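Local coordinates for hemolysin activator protein CdiB (Acinetobacter baumannii ACICU, PDB 6WIL) that probably exports a partner CdiA toxin across the outer membrane in contact-dependent growth inhibition, as an Omp85-superfamily two-partner secretion (TpsB) transporter, at residues G285-D290 with Q314-L319; K336-E341 with G360-V365; I380-G385 with P415-D420; G442-K447 with G474-Y479. All coordinates share one frame; numbering follows the deposited sequence.

Contact 1: residues G285-D290 with Q314-L319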
# COMPACT_ATOMS: atom_id res chain seq x y z
N GLY A 285 -7.46 -11.37 -1.64
CA GLY A 285 -7.07 -11.19 -3.02
C GLY A 285 -6.59 -12.48 -3.62
O GLY A 285 -6.06 -13.36 -2.93
N PHE A 286 -6.79 -12.62 -4.93
CA PHE A 286 -6.16 -13.70 -5.66
C PHE A 286 -5.79 -13.19 -7.04
O PHE A 286 -6.45 -12.32 -7.60
CB PHE A 286 -7.04 -14.96 -5.71
CG PHE A 286 -8.08 -14.96 -6.80
CD1 PHE A 286 -7.76 -15.32 -8.10
CD2 PHE A 286 -9.40 -14.67 -6.50
CE1 PHE A 286 -8.71 -15.33 -9.09
CE2 PHE A 286 -10.37 -14.69 -7.49
CZ PHE A 286 -10.03 -15.02 -8.79
N SER A 287 -4.70 -13.74 -7.57
CA SER A 287 -4.19 -13.31 -8.87
C SER A 287 -3.65 -14.52 -9.61
O SER A 287 -3.38 -15.58 -9.03
CB SER A 287 -3.10 -12.24 -8.73
OG SER A 287 -2.14 -12.61 -7.75
N TYR A 288 -3.52 -14.36 -10.92
CA TYR A 288 -3.01 -15.41 -11.79
C TYR A 288 -2.28 -14.75 -12.95
O TYR A 288 -2.78 -13.77 -13.52
CB TYR A 288 -4.16 -16.30 -12.29
CG TYR A 288 -3.80 -17.24 -13.43
CD1 TYR A 288 -3.26 -18.50 -13.18
CD2 TYR A 288 -4.02 -16.88 -14.75
CE1 TYR A 288 -2.95 -19.36 -14.22
CE2 TYR A 288 -3.70 -17.73 -15.79
CZ TYR A 288 -3.17 -18.97 -15.52
OH TYR A 288 -2.86 -19.82 -16.56
N ASN A 289 -1.10 -15.26 -13.27
CA ASN A 289 -0.31 -14.74 -14.37
C ASN A 289 0.10 -15.88 -15.28
O ASN A 289 0.57 -16.92 -14.81
CB ASN A 289 0.93 -14.00 -13.86
CG ASN A 289 1.81 -13.49 -14.98
OD1 ASN A 289 2.96 -13.88 -15.12
ND2 ASN A 289 1.25 -12.61 -15.81
N ASP A 290 -0.08 -15.68 -16.59
CA ASP A 290 0.35 -16.62 -17.61
C ASP A 290 1.34 -15.90 -18.52
O ASP A 290 1.02 -14.84 -19.06
CB ASP A 290 -0.84 -17.16 -18.41
CG ASP A 290 -0.53 -18.46 -19.13
OD1 ASP A 290 0.52 -18.54 -19.81
OD2 ASP A 290 -1.33 -19.41 -19.03
N GLN A 314 1.52 -18.68 -12.70
CA GLN A 314 1.67 -18.36 -11.29
C GLN A 314 0.32 -18.01 -10.70
O GLN A 314 -0.39 -17.15 -11.24
CB GLN A 314 2.66 -17.20 -11.09
CG GLN A 314 3.06 -16.97 -9.64
CD GLN A 314 4.26 -16.04 -9.53
OE1 GLN A 314 4.83 -15.61 -10.53
NE2 GLN A 314 4.66 -15.73 -8.30
N ALA A 315 -0.04 -18.66 -9.60
CA ALA A 315 -1.29 -18.43 -8.91
C ALA A 315 -1.00 -17.99 -7.48
O ALA A 315 -0.14 -18.56 -6.81
CB ALA A 315 -2.17 -19.69 -8.90
N ASN A 316 -1.73 -16.97 -7.01
CA ASN A 316 -1.49 -16.39 -5.69
C ASN A 316 -2.80 -16.17 -4.96
O ASN A 316 -3.80 -15.75 -5.55
CB ASN A 316 -0.74 -15.06 -5.78
CG ASN A 316 0.73 -15.23 -6.05
OD1 ASN A 316 1.14 -16.09 -6.83
ND2 ASN A 316 1.55 -14.40 -5.41
N LEU A 317 -2.78 -16.44 -3.66
CA LEU A 317 -3.89 -16.14 -2.76
C LEU A 317 -3.36 -15.28 -1.62
O LEU A 317 -2.35 -15.63 -0.99
CB LEU A 317 -4.52 -17.43 -2.22
CG LEU A 317 -5.78 -17.30 -1.37
CD1 LEU A 317 -7.02 -17.13 -2.25
CD2 LEU A 317 -5.92 -18.50 -0.46
N ASN A 318 -4.03 -14.16 -1.35
CA ASN A 318 -3.56 -13.19 -0.37
C ASN A 318 -4.63 -12.90 0.68
O ASN A 318 -5.82 -12.81 0.36
CB ASN A 318 -3.17 -11.87 -1.04
CG ASN A 318 -2.09 -12.04 -2.08
OD1 ASN A 318 -1.46 -13.10 -2.17
ND2 ASN A 318 -1.85 -11.00 -2.87
N LEU A 319 -4.18 -12.74 1.92
CA LEU A 319 -5.04 -12.30 3.02
C LEU A 319 -4.26 -11.33 3.88
O LEU A 319 -3.16 -11.65 4.36
CB LEU A 319 -5.52 -13.49 3.87
CG LEU A 319 -6.48 -13.14 5.00
CD1 LEU A 319 -7.73 -12.45 4.46
CD2 LEU A 319 -6.87 -14.37 5.82
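Phe-286 and Leu-317 face each other as a non-hydrogen-bonded pair between two adjacent antiparallel strands of the transmembrane barrel, whose axes run at 166°. The pair meets low on the phenylalanine side chain. Leu-317 has CG anti to its backbone N (chi1 -174°), and its CD1 branch returns toward the partner strand, 4.1 Å from Phe-286 CB. Phe-286 CG instead sits between its own backbone N and carbonyl carbon (chi1 83°), and the ring leads away from residues 314-319. Phe-286 CB therefore does the touching, with a second contact at 3.3 Å to the backbone O of Asn-316. Tyr-288, on the same face beside Ala-315, brings ring atom CD1 obliquely to 3.7 Å from Gln-314 O.

The other face carries Ser-287, Asn-289, Gln-314, Asn-316 and Asn-318. Here Ser-287 OG lies 3.4 Å from Asn-316 CB, a van der Waals contact with the foot of the side chain. The amide of Asn-289 is held from outside the two segments, OD1 by Gln-14 of helix 8-27 and ND2 by Ser-270 of the preceding strand. Six backbone hydrogen bonds join the strands, among them Asn-318 N to Gly-285 O at 2.7 Å and Ser-287 N to Asn-316 O at 3.0 Å.

The chemistry implies that main-chain bonding, not side-chain interlocking, holds these strands together. The apolar residues on one face are consistent with a lipid-facing surface, and the amides on the other with a polar lumen, where Asn-289 ties the wall to the N-terminal helix.

Contact 2: residues K336-E341 with G360-V365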
# COMPACT_ATOMS: atom_id res chain seq x y z
N LYS A 336 0.68 -14.60 2.04
CA LYS A 336 0.47 -15.01 0.65
C LYS A 336 0.70 -16.50 0.50
O LYS A 336 1.56 -17.08 1.16
CB LYS A 336 1.42 -14.27 -0.31
CG LYS A 336 1.24 -12.77 -0.38
CD LYS A 336 2.27 -12.16 -1.31
CE LYS A 336 2.33 -10.64 -1.17
NZ LYS A 336 3.73 -10.15 -1.35
N LEU A 337 -0.08 -17.12 -0.39
CA LEU A 337 0.17 -18.47 -0.87
C LEU A 337 0.39 -18.40 -2.37
O LEU A 337 -0.39 -17.76 -3.08
CB LEU A 337 -1.00 -19.41 -0.55
CG LEU A 337 -1.22 -19.77 0.91
CD1 LEU A 337 -2.23 -20.90 1.02
CD2 LEU A 337 0.09 -20.15 1.57
N TYR A 338 1.46 -19.04 -2.85
CA TYR A 338 1.80 -18.97 -4.27
C TYR A 338 2.19 -20.34 -4.79
O TYR A 338 2.74 -21.17 -4.05
CB TYR A 338 2.93 -17.96 -4.54
CG TYR A 338 4.30 -18.38 -4.04
CD1 TYR A 338 5.14 -19.17 -4.82
CD2 TYR A 338 4.76 -17.96 -2.80
CE1 TYR A 338 6.39 -19.55 -4.36
CE2 TYR A 338 6.01 -18.33 -2.34
CZ TYR A 338 6.82 -19.13 -3.12
OH TYR A 338 8.06 -19.49 -2.66
N HIS A 339 1.92 -20.57 -6.07
CA HIS A 339 2.36 -21.75 -6.79
C HIS A 339 2.85 -21.32 -8.17
O HIS A 339 2.17 -20.57 -8.86
CB HIS A 339 1.24 -22.79 -6.93
CG HIS A 339 1.58 -23.92 -7.85
ND1 HIS A 339 1.32 -23.89 -9.21
CD2 HIS A 339 2.17 -25.12 -7.61
CE1 HIS A 339 1.72 -25.02 -9.76
NE2 HIS A 339 2.25 -25.78 -8.82
N LYS A 340 4.04 -21.80 -8.55
CA LYS A 340 4.64 -21.48 -9.84
C LYS A 340 4.93 -22.76 -10.61
O LYS A 340 5.26 -23.79 -10.02
CB LYS A 340 5.95 -20.69 -9.67
CG LYS A 340 5.82 -19.20 -9.87
CD LYS A 340 7.10 -18.61 -10.45
CE LYS A 340 7.27 -18.97 -11.92
NZ LYS A 340 8.50 -18.37 -12.52
N GLU A 341 4.83 -22.67 -11.93
CA GLU A 341 5.15 -23.78 -12.81
C GLU A 341 5.72 -23.23 -14.10
O GLU A 341 5.20 -22.26 -14.65
CB GLU A 341 3.91 -24.64 -13.09
CG GLU A 341 4.22 -25.93 -13.82
CD GLU A 341 3.21 -27.02 -13.51
OE1 GLU A 341 2.55 -26.93 -12.45
OE2 GLU A 341 3.08 -27.96 -14.32
N GLY A 360 4.98 -22.03 -2.11
CA GLY A 360 5.40 -21.55 -0.81
C GLY A 360 4.43 -20.54 -0.25
O GLY A 360 3.30 -20.41 -0.71
N TRP A 361 4.89 -19.82 0.78
CA TRP A 361 4.06 -18.83 1.45
C TRP A 361 4.89 -17.60 1.78
O TRP A 361 6.11 -17.66 1.92
CB TRP A 361 3.41 -19.40 2.72
CG TRP A 361 4.35 -20.16 3.60
CD1 TRP A 361 4.59 -21.50 3.57
CD2 TRP A 361 5.17 -19.63 4.65
NE1 TRP A 361 5.51 -21.84 4.54
CE2 TRP A 361 5.88 -20.70 5.21
CE3 TRP A 361 5.37 -18.34 5.16
CZ2 TRP A 361 6.77 -20.54 6.27
CZ3 TRP A 361 6.26 -18.18 6.21
CH2 TRP A 361 6.95 -19.27 6.75
N ASN A 362 4.20 -16.47 1.90
CA ASN A 362 4.79 -15.21 2.30
C ASN A 362 4.10 -14.72 3.56
O ASN A 362 2.87 -14.83 3.69
CB ASN A 362 4.66 -14.14 1.21
CG ASN A 362 5.57 -14.40 0.03
OD1 ASN A 362 5.25 -15.20 -0.85
ND2 ASN A 362 6.69 -13.69 -0.02
N LEU A 363 4.88 -14.18 4.48
CA LEU A 363 4.37 -13.46 5.64
C LEU A 363 5.02 -12.09 5.66
O LEU A 363 6.22 -11.95 5.42
CB LEU A 363 4.68 -14.20 6.95
CG LEU A 363 3.76 -15.39 7.28
CD1 LEU A 363 4.20 -16.07 8.58
CD2 LEU A 363 2.31 -14.92 7.38
N GLY A 364 4.21 -11.06 5.92
CA GLY A 364 4.77 -9.72 5.89
C GLY A 364 3.90 -8.73 6.64
O GLY A 364 2.82 -9.05 7.13
N VAL A 365 4.41 -7.51 6.70
CA VAL A 365 3.74 -6.38 7.33
C VAL A 365 3.98 -5.16 6.47
O VAL A 365 5.07 -4.97 5.93
CB VAL A 365 4.24 -6.16 8.78
CG1 VAL A 365 5.76 -6.10 8.81
CG2 VAL A 365 3.65 -4.89 9.37
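Tyr-338 lays its ring over Gly-360 across the beta hairpin formed by strands 329-346 and 349-371 of the barrel. This is the tight part of the contact. The nitrogen of Gly-360 stands 3.5 Å above the ring plane, over its centre, and Gly-360 CA lies 3.9 Å from the ring centroid, 27° off the normal, which is CH-pi geometry. Tyr-338 CG lies between its backbone N and carbonyl carbon (chi1 70°), and the absence of a side chain on Gly-360 lets the ring come down on the main chain. Next along the same face, Lys-336 CB packs 3.6 Å from Asn-362 CB. Four backbone hydrogen bonds run underneath, the two between Lys-336 and Asn-362 each at 2.8 Å.

The opposite face is looser and lies on the surface. Leu-337 CD2 meets Trp-361 CB at 3.6 Å, but the indole leads away from the partner strand toward Tyr-382 and Arg-384 of strand 374-386. A bound diethylene glycol molecule, probably from the crystallisation liquor, sits near it.

On the tyrosine face the Asn-362 amide stands 52° from the ring plane. Its ND2 is hydrogen-bonded to Asp-381 OD1, while its OD1 touches Tyr-338 CD2 at 3.4 Å.

Contact 3: residues I380-G385 with P415-D420. With C8E ((hydroxyethyloxy)tri(ethyloxy)octane), chain D.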
# COMPACT_ATOMS: atom_id res chain seq x y z
N ILE A 380 7.89 -5.21 4.65
CA ILE A 380 8.93 -6.21 4.80
C ILE A 380 8.26 -7.57 4.68
O ILE A 380 7.20 -7.80 5.26
CB ILE A 380 9.69 -6.08 6.14
CG1 ILE A 380 10.08 -4.62 6.39
CG2 ILE A 380 10.93 -6.95 6.12
CD1 ILE A 380 10.28 -4.28 7.84
N ASP A 381 8.89 -8.47 3.93
CA ASP A 381 8.29 -9.74 3.55
C ASP A 381 9.26 -10.88 3.85
O ASP A 381 10.46 -10.76 3.62
CB ASP A 381 7.91 -9.72 2.06
CG ASP A 381 7.29 -11.02 1.58
OD1 ASP A 381 8.05 -11.96 1.27
OD2 ASP A 381 6.05 -11.10 1.51
N TYR A 382 8.71 -11.97 4.38
CA TYR A 382 9.46 -13.21 4.59
C TYR A 382 8.85 -14.28 3.70
O TYR A 382 7.65 -14.55 3.78
CB TYR A 382 9.41 -13.64 6.06
CG TYR A 382 10.21 -14.89 6.36
CD1 TYR A 382 11.58 -14.83 6.58
CD2 TYR A 382 9.59 -16.14 6.41
CE1 TYR A 382 12.31 -15.97 6.85
CE2 TYR A 382 10.32 -17.28 6.69
CZ TYR A 382 11.68 -17.19 6.90
OH TYR A 382 12.41 -18.33 7.17
N ARG A 383 9.68 -14.89 2.86
CA ARG A 383 9.23 -15.89 1.91
C ARG A 383 9.92 -17.22 2.17
O ARG A 383 11.10 -17.26 2.54
CB ARG A 383 9.48 -15.43 0.47
CG ARG A 383 8.76 -16.25 -0.58
CD ARG A 383 9.73 -17.05 -1.42
NE ARG A 383 10.14 -16.33 -2.62
CZ ARG A 383 11.06 -16.77 -3.47
NH1 ARG A 383 11.67 -17.93 -3.24
NH2 ARG A 383 11.38 -16.05 -4.54
N ARG A 384 9.17 -18.30 1.98
CA ARG A 384 9.68 -19.67 2.07
C ARG A 384 9.03 -20.48 0.97
O ARG A 384 7.81 -20.45 0.81
CB ARG A 384 9.37 -20.28 3.44
CG ARG A 384 10.38 -19.96 4.52
CD ARG A 384 11.40 -21.07 4.64
NE ARG A 384 10.76 -22.35 4.91
CZ ARG A 384 10.39 -22.77 6.11
NH1 ARG A 384 10.61 -22.01 7.18
NH2 ARG A 384 9.81 -23.95 6.25
N GLY A 385 9.84 -21.21 0.21
CA GLY A 385 9.34 -21.91 -0.96
C GLY A 385 9.99 -23.27 -1.13
O GLY A 385 11.16 -23.47 -0.79
N PRO A 415 14.70 -19.49 2.46
CA PRO A 415 14.13 -18.25 3.02
C PRO A 415 14.62 -17.00 2.32
O PRO A 415 15.82 -16.83 2.10
CB PRO A 415 14.61 -18.30 4.48
CG PRO A 415 15.94 -18.99 4.39
CD PRO A 415 15.86 -19.96 3.22
N LEU A 416 13.70 -16.12 1.95
CA LEU A 416 14.03 -14.86 1.29
C LEU A 416 13.42 -13.71 2.07
O LEU A 416 12.23 -13.75 2.42
CB LEU A 416 13.53 -14.85 -0.15
CG LEU A 416 14.06 -13.67 -0.97
CD1 LEU A 416 15.56 -13.79 -1.13
CD2 LEU A 416 13.37 -13.57 -2.33
N TRP A 417 14.23 -12.70 2.35
CA TRP A 417 13.78 -11.48 3.00
C TRP A 417 13.64 -10.38 1.95
O TRP A 417 14.58 -10.14 1.18
CB TRP A 417 14.75 -11.04 4.09
CG TRP A 417 14.68 -11.89 5.31
CD1 TRP A 417 15.38 -13.04 5.55
CD2 TRP A 417 13.86 -11.67 6.46
NE1 TRP A 417 15.04 -13.54 6.78
CE2 TRP A 417 14.12 -12.72 7.37
CE3 TRP A 417 12.94 -10.68 6.82
CZ2 TRP A 417 13.48 -12.81 8.60
CZ3 TRP A 417 12.31 -10.77 8.05
CH2 TRP A 417 12.58 -11.83 8.93
N SER A 418 12.48 -9.74 1.91
CA SER A 418 12.22 -8.66 0.98
C SER A 418 11.72 -7.45 1.74
O SER A 418 11.04 -7.57 2.76
CB SER A 418 11.19 -9.07 -0.08
OG SER A 418 11.74 -10.03 -0.97
N ALA A 419 12.09 -6.27 1.25
CA ALA A 419 11.71 -5.03 1.91
C ALA A 419 11.46 -3.96 0.86
O ALA A 419 11.99 -4.01 -0.25
CB ALA A 419 12.78 -4.58 2.90
N ASP A 420 10.64 -2.98 1.24
CA ASP A 420 10.23 -1.92 0.35
C ASP A 420 10.06 -0.64 1.14
O ASP A 420 9.63 -0.66 2.30
CB ASP A 420 8.92 -2.26 -0.37
CG ASP A 420 9.13 -3.18 -1.53
OD1 ASP A 420 9.76 -2.73 -2.51
OD2 ASP A 420 8.69 -4.35 -1.46
C1 C8E D . 15.21 -7.97 8.31
C2 C8E D . 15.56 -7.98 6.82
C3 C8E D . 14.59 -7.08 6.05
C4 C8E D . 14.98 -7.05 4.58
C5 C8E D . 16.30 -6.29 4.41
C6 C8E D . 16.78 -6.45 2.97
C7 C8E D . 17.56 -5.21 2.56
C8 C8E D . 19.05 -5.44 2.80
O9 C8E D . 19.72 -5.33 1.58
C10 C8E D . 21.10 -5.54 1.65
C11 C8E D . 21.66 -5.66 0.23
O12 C8E D . 22.81 -4.87 0.11
C13 C8E D . 23.55 -5.10 -1.06
C14 C8E D . 24.80 -4.22 -1.07
O15 C8E D . 24.59 -3.08 -0.28
C16 C8E D . 25.63 -2.15 -0.33
C17 C8E D . 25.14 -0.77 0.11
O18 C8E D . 24.80 -0.79 1.47
C19 C8E D . 24.64 0.49 2.03
C20 C8E D . 23.23 0.64 2.60
O21 C8E D . 22.97 -0.38 3.53
O HOH W 1 10.53 -12.28 0.53
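Tyr-382 holds CG anti to its backbone N (chi1 -178°), whereas Trp-417 holds CG anti to its carbonyl carbon (chi1 -73°), and the two rings meet across the strands as a T-shaped pair. The ring planes stand at 69°, and the centroids of the phenol and the six-membered indole ring are 5.0 Å apart. The edge of the tyrosine does the touching, with CD1 3.4 Å from Trp-417 CE2. The other indole face takes the octyl end of a bound C8E detergent, whose C1 lies 3.7 Å above the Trp-417 ring plane, toward the rim. Farther out, Tyr-382 runs side by side with Pro-415, OH lying 3.5 Å from Pro-415 CB.

The opposite face is mostly polar, though Leu-416 lies on it: its CD2 sits over one face of the Arg-383 guanidinium, 3.9 Å from NH2, and that NH2 makes a salt bridge to Asp-453. A water links the strands, 2.6 Å from Asp-381 OD1 and 2.9 Å from Leu-416 O, to either of which it can donate, and 3.0 Å from Ser-418 OG in a hydrogen bond of undecided direction; with more acceptors in reach than protons, its donations are probably shared. Buried Asp-381 is also hydrogen-bonded to Asn-362 and to Tyr-334, with a weak, long ion pair to Lys-336.

The chemistry thus splits at the barrel wall. The aromatic and alkyl side binds a detergent tail, consistent with a lipid-facing surface. On the lumen side, the donors gathered around Asp-381 would favour its charged form.

Contact 4: residues G442-K447 with G474-Y479. With C8E ((hydroxyethyloxy)tri(ethyloxy)octane), chain D.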
# COMPACT_ATOMS: atom_id res chain seq x y z
N GLY A 442 14.77 -3.83 -1.35
CA GLY A 442 15.92 -4.58 -0.90
C GLY A 442 15.59 -6.05 -0.71
O GLY A 442 14.47 -6.42 -0.38
N GLN A 443 16.61 -6.88 -0.92
CA GLN A 443 16.48 -8.33 -0.80
C GLN A 443 17.71 -8.89 -0.11
O GLN A 443 18.84 -8.51 -0.44
CB GLN A 443 16.29 -8.98 -2.17
CG GLN A 443 16.49 -10.47 -2.19
CD GLN A 443 16.23 -11.06 -3.56
OE1 GLN A 443 15.24 -10.73 -4.21
NE2 GLN A 443 17.12 -11.94 -4.00
N TYR A 444 17.49 -9.79 0.85
CA TYR A 444 18.57 -10.46 1.57
C TYR A 444 18.28 -11.96 1.61
O TYR A 444 17.22 -12.37 2.09
CB TYR A 444 18.72 -9.91 2.99
CG TYR A 444 19.56 -10.80 3.89
CD1 TYR A 444 20.94 -10.81 3.79
CD2 TYR A 444 18.96 -11.62 4.83
CE1 TYR A 444 21.71 -11.63 4.61
CE2 TYR A 444 19.71 -12.44 5.65
CZ TYR A 444 21.08 -12.44 5.54
OH TYR A 444 21.83 -13.25 6.36
N ALA A 445 19.22 -12.75 1.12
CA ALA A 445 19.09 -14.21 1.08
C ALA A 445 20.15 -14.86 1.96
O ALA A 445 21.35 -14.74 1.65
CB ALA A 445 19.21 -14.72 -0.36
N PRO A 446 19.77 -15.53 3.05
CA PRO A 446 20.79 -16.24 3.84
C PRO A 446 21.45 -17.38 3.10
O PRO A 446 22.64 -17.65 3.33
CB PRO A 446 20.00 -16.75 5.06
CG PRO A 446 18.80 -15.86 5.13
CD PRO A 446 18.46 -15.51 3.71
N LYS A 447 20.74 -18.07 2.21
CA LYS A 447 21.27 -19.23 1.51
C LYS A 447 21.39 -18.93 0.02
O LYS A 447 21.01 -17.87 -0.47
CB LYS A 447 20.38 -20.46 1.74
CG LYS A 447 20.10 -20.74 3.20
CD LYS A 447 21.39 -20.70 4.01
CE LYS A 447 21.14 -20.96 5.48
NZ LYS A 447 21.29 -19.76 6.35
N GLY A 474 22.85 -10.38 -7.73
CA GLY A 474 23.39 -11.07 -6.58
C GLY A 474 22.25 -11.67 -5.80
O GLY A 474 21.08 -11.36 -6.04
N ASP A 475 22.60 -12.57 -4.87
CA ASP A 475 21.61 -13.12 -3.95
C ASP A 475 21.04 -12.03 -3.05
O ASP A 475 19.85 -12.05 -2.71
CB ASP A 475 22.24 -14.23 -3.12
CG ASP A 475 22.12 -15.59 -3.79
OD1 ASP A 475 21.77 -15.63 -4.98
OD2 ASP A 475 22.35 -16.60 -3.10
N ASN A 476 21.87 -11.08 -2.65
CA ASN A 476 21.43 -9.90 -1.92
C ASN A 476 21.53 -8.69 -2.83
O ASN A 476 22.35 -8.65 -3.75
CB ASN A 476 22.28 -9.69 -0.66
CG ASN A 476 22.48 -10.96 0.13
OD1 ASN A 476 21.60 -11.83 0.17
ND2 ASN A 476 23.65 -11.10 0.75
N GLY A 477 20.68 -7.70 -2.57
CA GLY A 477 20.67 -6.53 -3.43
C GLY A 477 19.68 -5.50 -2.92
O GLY A 477 18.81 -5.79 -2.09
N GLN A 478 19.84 -4.29 -3.44
CA GLN A 478 18.94 -3.20 -3.14
C GLN A 478 19.16 -2.10 -4.17
O GLN A 478 20.27 -1.94 -4.68
CB GLN A 478 19.15 -2.65 -1.72
CG GLN A 478 20.46 -1.90 -1.53
CD GLN A 478 20.66 -1.42 -0.10
OE1 GLN A 478 19.87 -0.63 0.42
NE2 GLN A 478 21.73 -1.89 0.53
N TYR A 479 18.09 -1.37 -4.47
CA TYR A 479 18.21 -0.16 -5.28
C TYR A 479 17.45 0.97 -4.62
O TYR A 479 16.49 0.75 -3.88
CB TYR A 479 17.73 -0.36 -6.74
CG TYR A 479 16.26 -0.71 -6.93
CD1 TYR A 479 15.26 0.23 -6.72
CD2 TYR A 479 15.89 -1.97 -7.40
CE1 TYR A 479 13.92 -0.09 -6.92
CE2 TYR A 479 14.57 -2.29 -7.60
CZ TYR A 479 13.58 -1.35 -7.36
OH TYR A 479 12.26 -1.67 -7.57
C1 C8E D . 15.21 -7.97 8.31
C2 C8E D . 15.56 -7.98 6.82
C3 C8E D . 14.59 -7.08 6.05
C4 C8E D . 14.98 -7.05 4.58
C5 C8E D . 16.30 -6.29 4.41
C6 C8E D . 16.78 -6.45 2.97
C7 C8E D . 17.56 -5.21 2.56
C8 C8E D . 19.05 -5.44 2.80
O9 C8E D . 19.72 -5.33 1.58
C10 C8E D . 21.10 -5.54 1.65
C11 C8E D . 21.66 -5.66 0.23
O12 C8E D . 22.81 -4.87 0.11
C13 C8E D . 23.55 -5.10 -1.06
C14 C8E D . 24.80 -4.22 -1.07
O15 C8E D . 24.59 -3.08 -0.28
C16 C8E D . 25.63 -2.15 -0.33
C17 C8E D . 25.14 -0.77 0.11
O18 C8E D . 24.80 -0.79 1.47
C19 C8E D . 24.64 0.49 2.03
C20 C8E D . 23.23 0.64 2.60
O21 C8E D . 22.97 -0.38 3.53
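Gly-442 and Gln-478 form a non-hydrogen-bonded pair, with CA atoms 4.0 Å apart, between neighbouring strands of the 16-stranded beta barrel. The segment axes are antiparallel at 171°. The next pair, Gln-443 and Gly-477, is hydrogen-bonded both ways: Gln-443 N to Gly-477 O at 2.7 Å and Gly-477 N to Gln-443 O at 2.9 Å. Beyond Tyr-444 the chain leaves the sheet.

Side chains continue the join where the strand pairing stops. Gln-443 is extended, with CG anti to its backbone N (chi1 165°), and NE2 donates to Asp-475 O at 3.0 Å, approaching from above the carbonyl plane, 35° out of it. The same NE2 bonds Asp-453 O, while Asp-475 OD2 accepts from Leu-449 N. Both residues thus grip the connection between the strands, which carries a VRGF sequence and corresponds to loop 6 of Omp85 proteins, a loop that folds into the lumen in relatives. Ala-445 CB packs 3.6 Å from Asp-475 O.

On the detergent side, C7 of C8E passes 3.9 Å from Gly-442 CA. Gln-478 OE1 is hydrogen-bonded to Trp-440 NE1, and Gln-478 NE2 donates to two ether oxygens of C8E, O12 and O15, each at 3.2 Å.

How the contacts relate
From the N terminus the four contacts close successive loops in series, none nesting in or crossing another. Contact 1 closes 23 residues between strands 282-295 and 308-326, contact 2 the 18 residues of a hairpin, contact 3 a 29-residue connection largely unmodelled (389-411), and contact 4 the 26 residues running through short strands 455-457 and 472-474. Each joins strands adjacent in the barrel, and consecutive contacts are joined by probable backbone bonds: Leu-317 O to Leu-337 N, Leu-363 O to Tyr-382 N, and Trp-417 O to Tyr-444 N. Together they trace eight consecutive strands, from 282-295 to 476-487. A single C8E molecule touches both contacts 3 and 4.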